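Local coordinates for protein SidF, inhibitor of growth family, member 3 (Legionella pneumophila subsp. pneumophila, PDB 4FYE) that probably removes a phosphate group from phosphatidylinositol phosphates, acting as a phosphoinositide phosphatase of a bacterial pathogen, at residues Leu484-Leu495 with Gln542-Ile553. The protein carries 1 engineered substitution. Numbering follows the deposited sequence.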
loop_
_atom_site.group_PDB
_atom_site.type_symbol
_atom_site.label_atom_id
_atom_site.label_comp_id
_atom_site.label_asym_id
_atom_site.label_seq_id
_atom_site.Cartn_x
_atom_site.Cartn_y
_atom_site.Cartn_z
ATOM N N LEU A 484 22.563 0.510 26.008
ATOM C CA LEU A 484 21.108 0.482 26.036
ATOM C C LEU A 484 20.514 -0.487 25.012
ATOM O O LEU A 484 19.462 -1.079 25.257
ATOM C CB LEU A 484 20.549 1.874 25.865
ATOM C CG LEU A 484 21.009 2.925 26.875
ATOM C CD1 LEU A 484 21.252 4.243 26.148
ATOM C CD2 LEU A 484 19.963 3.102 27.968
ATOM N N ASN A 485 21.188 -0.663 23.875
ATOM C CA ASN A 485 20.730 -1.636 22.851
ATOM C C ASN A 485 20.710 -3.066 23.410
ATOM O O ASN A 485 19.743 -3.810 23.194
ATOM C CB ASN A 485 21.560 -1.542 21.555
ATOM C CG ASN A 485 20.921 -0.627 20.514
ATOM O OD1 ASN A 485 19.710 -0.634 20.336
ATOM N ND2 ASN A 485 21.735 0.143 19.810
ATOM N N GLN A 486 21.769 -3.414 24.158
ATOM C CA GLN A 486 21.869 -4.685 24.889
ATOM C C GLN A 486 20.705 -4.894 25.864
ATOM O O GLN A 486 20.053 -5.949 25.879
ATOM C CB GLN A 486 23.190 -4.727 25.677
ATOM C CG GLN A 486 23.663 -6.117 26.062
ATOM C CD GLN A 486 24.040 -6.941 24.841
ATOM O OE1 GLN A 486 25.217 -7.190 24.614
ATOM N NE2 GLN A 486 23.045 -7.344 24.035
ATOM N N GLN A 487 20.460 -3.862 26.664
ATOM C CA GLN A 487 19.374 -3.841 27.631
ATOM C C GLN A 487 17.967 -3.996 27.004
ATOM O O GLN A 487 17.022 -4.433 27.682
ATOM C CB GLN A 487 19.443 -2.517 28.391
ATOM C CG GLN A 487 20.690 -2.301 29.251
ATOM C CD GLN A 487 20.454 -1.183 30.280
ATOM O OE1 GLN A 487 21.313 -0.313 30.477
ATOM N NE2 GLN A 487 19.275 -1.208 30.918
ATOM N N ILE A 488 17.832 -3.606 25.729
ATOM C CA ILE A 488 16.556 -3.693 25.004
ATOM C C ILE A 488 16.352 -5.090 24.422
ATOM O O ILE A 488 15.298 -5.727 24.606
ATOM C CB ILE A 488 16.468 -2.643 23.857
ATOM C CG1 ILE A 488 16.276 -1.211 24.398
ATOM C CG2 ILE A 488 15.336 -2.977 22.867
ATOM C CD1 ILE A 488 16.270 -0.148 23.287
ATOM N N THR A 489 17.365 -5.564 23.708
ATOM C CA THR A 489 17.256 -6.855 23.066
ATOM C C THR A 489 17.149 -7.963 24.103
ATOM O O THR A 489 16.416 -8.929 23.887
ATOM C CB THR A 489 18.354 -7.072 22.027
ATOM O OG1 THR A 489 19.447 -6.211 22.344
ATOM C CG2 THR A 489 17.797 -6.676 20.633
ATOM N N GLU A 490 17.805 -7.777 25.247
ATOM C CA GLU A 490 17.502 -8.608 26.429
ATOM C C GLU A 490 16.010 -8.525 26.826
ATOM O O GLU A 490 15.326 -9.568 26.892
ATOM C CB GLU A 490 18.420 -8.313 27.638
ATOM C CG GLU A 490 19.858 -8.765 27.480
ATOM C CD GLU A 490 20.777 -8.217 28.583
ATOM O OE1 GLU A 490 20.776 -6.987 28.835
ATOM O OE2 GLU A 490 21.509 -9.026 29.207
ATOM N N LYS A 491 15.471 -7.324 27.053
ATOM C CA LYS A 491 14.047 -7.316 27.425
ATOM C C LYS A 491 13.062 -7.759 26.354
ATOM O O LYS A 491 12.020 -8.334 26.677
ATOM C CB LYS A 491 13.570 -6.042 28.109
ATOM C CG LYS A 491 12.331 -6.345 28.952
ATOM C CD LYS A 491 11.458 -5.113 29.227
ATOM C CE LYS A 491 12.150 -4.050 30.084
ATOM N NZ LYS A 491 12.185 -4.315 31.562
ATOM N N GLU A 492 13.380 -7.498 25.093
ATOM C CA GLU A 492 12.482 -7.918 24.014
ATOM C C GLU A 492 12.461 -9.439 23.924
ATOM O O GLU A 492 11.421 -10.051 23.666
ATOM C CB GLU A 492 12.847 -7.272 22.674
ATOM C CG GLU A 492 11.704 -7.310 21.653
ATOM C CD GLU A 492 10.818 -6.053 21.603
ATOM O OE1 GLU A 492 11.288 -4.943 21.213
ATOM O OE2 GLU A 492 9.610 -6.183 21.911
ATOM N N ASN A 493 13.605 -10.056 24.188
ATOM C CA ASN A 493 13.643 -11.517 24.366
ATOM C C ASN A 493 12.795 -12.118 25.530
ATOM O O ASN A 493 12.159 -13.156 25.347
ATOM C CB ASN A 493 15.080 -12.004 24.271
ATOM C CG ASN A 493 15.639 -11.855 22.840
ATOM O OD1 ASN A 493 14.898 -11.925 21.851
ATOM N ND2 ASN A 493 16.938 -11.651 22.730
ATOM N N ALA A 494 12.694 -11.418 26.660
ATOM C CA ALA A 494 11.770 -11.789 27.766
ATOM C C ALA A 494 10.259 -11.839 27.397
ATOM O O ALA A 494 9.467 -12.642 27.956
ATOM C CB ALA A 494 11.987 -10.855 28.951
ATOM N N LEU A 495 9.884 -10.966 26.463
ATOM C CA LEU A 495 8.515 -10.849 25.949
ATOM C C LEU A 495 8.026 -11.991 25.095
ATOM O O LEU A 495 6.822 -12.271 25.041
ATOM C CB LEU A 495 8.383 -9.577 25.111
ATOM C CG LEU A 495 7.970 -8.331 25.887
ATOM C CD1 LEU A 495 7.971 -7.149 24.941
ATOM C CD2 LEU A 495 6.579 -8.497 26.489
ATOM N N GLN A 542 6.183 -4.184 30.120
ATOM C CA GLN A 542 7.523 -4.364 29.543
ATOM C C GLN A 542 7.689 -3.489 28.318
ATOM O O GLN A 542 8.739 -2.879 28.143
ATOM C CB GLN A 542 7.818 -5.828 29.171
ATOM C CG GLN A 542 8.282 -6.702 30.312
ATOM C CD GLN A 542 8.536 -8.133 29.845
ATOM O OE1 GLN A 542 7.791 -9.035 30.228
ATOM N NE2 GLN A 542 9.565 -8.345 28.982
ATOM N N GLU A 543 6.666 -3.436 27.465
ATOM C CA GLU A 543 6.640 -2.470 26.348
ATOM C C GLU A 543 7.046 -1.033 26.848
ATOM O O GLU A 543 8.001 -0.410 26.334
ATOM C CB GLU A 543 5.276 -2.517 25.638
ATOM C CG GLU A 543 5.089 -3.757 24.735
ATOM C CD GLU A 543 3.775 -3.822 23.901
ATOM O OE1 GLU A 543 2.769 -3.158 24.264
ATOM O OE2 GLU A 543 3.733 -4.599 22.894
ATOM N N SER A 544 6.393 -0.553 27.908
ATOM C CA SER A 544 6.809 0.703 28.567
ATOM C C SER A 544 8.294 0.869 28.856
ATOM O O SER A 544 8.860 1.911 28.531
ATOM C CB SER A 544 6.060 0.917 29.872
ATOM O OG SER A 544 4.743 1.315 29.599
ATOM N N ALA A 545 8.925 -0.127 29.472
ATOM C CA ALA A 545 10.304 0.064 29.905
ATOM C C ALA A 545 11.242 0.089 28.701
ATOM O O ALA A 545 12.226 0.842 28.671
ATOM C CB ALA A 545 10.722 -0.995 30.927
ATOM N N ILE A 546 10.910 -0.741 27.707
ATOM C CA ILE A 546 11.567 -0.759 26.385
ATOM C C ILE A 546 11.487 0.604 25.689
ATOM O O ILE A 546 12.501 1.140 25.208
ATOM C CB ILE A 546 10.953 -1.858 25.503
ATOM C CG1 ILE A 546 11.345 -3.220 26.068
ATOM C CG2 ILE A 546 11.414 -1.734 24.052
ATOM C CD1 ILE A 546 10.656 -4.410 25.446
ATOM N N TYR A 547 10.289 1.179 25.649
ATOM C CA TYR A 547 10.158 2.533 25.163
ATOM C C TYR A 547 11.083 3.501 25.918
ATOM O O TYR A 547 11.787 4.313 25.283
ATOM C CB TYR A 547 8.703 2.982 25.256
ATOM C CG TYR A 547 7.840 2.427 24.157
ATOM C CD1 TYR A 547 8.285 2.436 22.842
ATOM C CD2 TYR A 547 6.558 1.920 24.423
ATOM C CE1 TYR A 547 7.490 1.939 21.815
ATOM C CE2 TYR A 547 5.742 1.424 23.404
ATOM C CZ TYR A 547 6.210 1.433 22.096
ATOM O OH TYR A 547 5.433 0.929 21.035
ATOM N N GLU A 548 11.107 3.376 27.259
ATOM C CA GLU A 548 11.853 4.293 28.144
ATOM C C GLU A 548 13.300 4.284 27.690
ATOM O O GLU A 548 13.966 5.323 27.655
ATOM C CB GLU A 548 11.768 3.862 29.626
ATOM C CG GLU A 548 10.580 4.389 30.440
ATOM C CD GLU A 548 10.933 5.558 31.375
ATOM O OE1 GLU A 548 11.564 5.327 32.445
ATOM O OE2 GLU A 548 10.550 6.714 31.058
ATOM N N LEU A 549 13.761 3.095 27.308
ATOM C CA LEU A 549 15.138 2.900 26.863
ATOM C C LEU A 549 15.372 3.528 25.486
ATOM O O LEU A 549 16.375 4.258 25.286
ATOM C CB LEU A 549 15.480 1.414 26.883
ATOM C CG LEU A 549 15.609 0.851 28.307
ATOM C CD1 LEU A 549 15.843 -0.663 28.318
ATOM C CD2 LEU A 549 16.707 1.580 29.075
ATOM N N HIS A 550 14.433 3.264 24.557
ATOM C CA HIS A 550 14.464 3.904 23.259
ATOM C C HIS A 550 14.535 5.390 23.432
ATOM O O HIS A 550 15.351 6.055 22.787
ATOM C CB HIS A 550 13.278 3.509 22.354
ATOM C CG HIS A 550 13.508 2.218 21.561
ATOM N ND1 HIS A 550 14.516 2.068 20.678
ATOM C CD2 HIS A 550 12.830 1.003 21.566
ATOM C CE1 HIS A 550 14.508 0.820 20.159
ATOM N NE2 HIS A 550 13.472 0.171 20.699
ATOM N N ASN A 551 13.718 5.932 24.326
ATOM C CA ASN A 551 13.695 7.387 24.490
ATOM C C ASN A 551 15.060 7.911 24.935
ATOM O O ASN A 551 15.480 8.983 24.528
ATOM C CB ASN A 551 12.540 7.841 25.399
ATOM C CG ASN A 551 11.171 7.643 24.725
ATOM O OD1 ASN A 551 10.155 7.349 25.371
ATOM N ND2 ASN A 551 11.148 7.785 23.407
ATOM N N GLN A 552 15.788 7.123 25.705
ATOM C CA GLN A 552 17.134 7.552 26.079
ATOM C C GLN A 552 18.096 7.482 24.884
ATOM O O GLN A 552 18.998 8.320 24.740
ATOM C CB GLN A 552 17.676 6.725 27.248
ATOM C CG GLN A 552 16.983 6.959 28.586
ATOM C CD GLN A 552 17.418 5.908 29.597
ATOM O OE1 GLN A 552 18.577 5.891 30.043
ATOM N NE2 GLN A 552 16.498 5.001 29.935
ATOM N N ILE A 553 17.900 6.489 24.021
ATOM C CA ILE A 553 18.743 6.401 22.828
ATOM C C ILE A 553 18.506 7.590 21.880
ATOM O O ILE A 553 19.448 8.210 21.363
ATOM C CB ILE A 553 18.566 5.046 22.133
ATOM C CG1 ILE A 553 19.147 3.969 23.054
ATOM C CG2 ILE A 553 19.185 5.060 20.732
ATOM C CD1 ILE A 553 19.008 2.534 22.593
#
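The imidazole of His550 receives Ile488 over one face: CD1 of Ile488 stands 3.7 Å from the ring centroid and 8° off the ring normal, a CH-pi contact centred on the ring. CG1 of Ile488, anti to its own carbonyl carbon, lies 3.7 Å from CB of Leu549, and the extended chain beyond it carries CD1 over the ring. ND1 of the same ring is hydrogen-bonded to Asn446 of helix 438-458, joining the ring to that neighbouring helix. The carboxamide of Gln542 lies against Leu495, whose CG is 3.5 Å from its NE2, while CB of Ala494 also touches this nitrogen. The two helices run antiparallel, their segment axes 9.8 Å apart at 163°, as a helical hairpin within a predicted coiled coil. Knobs-into-holes packing appears from both sides: Ile488 sits among Ile546, Leu549, His550 and Ile553, and Ile546 among Ile488, Lys491, Glu492 and Leu495. Lys491 leaves its helix with CG anti to the backbone N (chi1 -156°), then bends, so that its aliphatic part passes slantwise over Ile546 and on to Ala545: CD passes 3.7 Å from CG1 of Ile546, and CE rests 3.5 Å from CB of Ala545. Toward the start of helix 482-514, Leu484 and Ile553 overlap side by side, pointing opposite ways, with CB of Leu484 3.7 Å from CD1 of Ile553; CD2 of Leu484 meets CD2 of Leu549 and OE1 of Gln552.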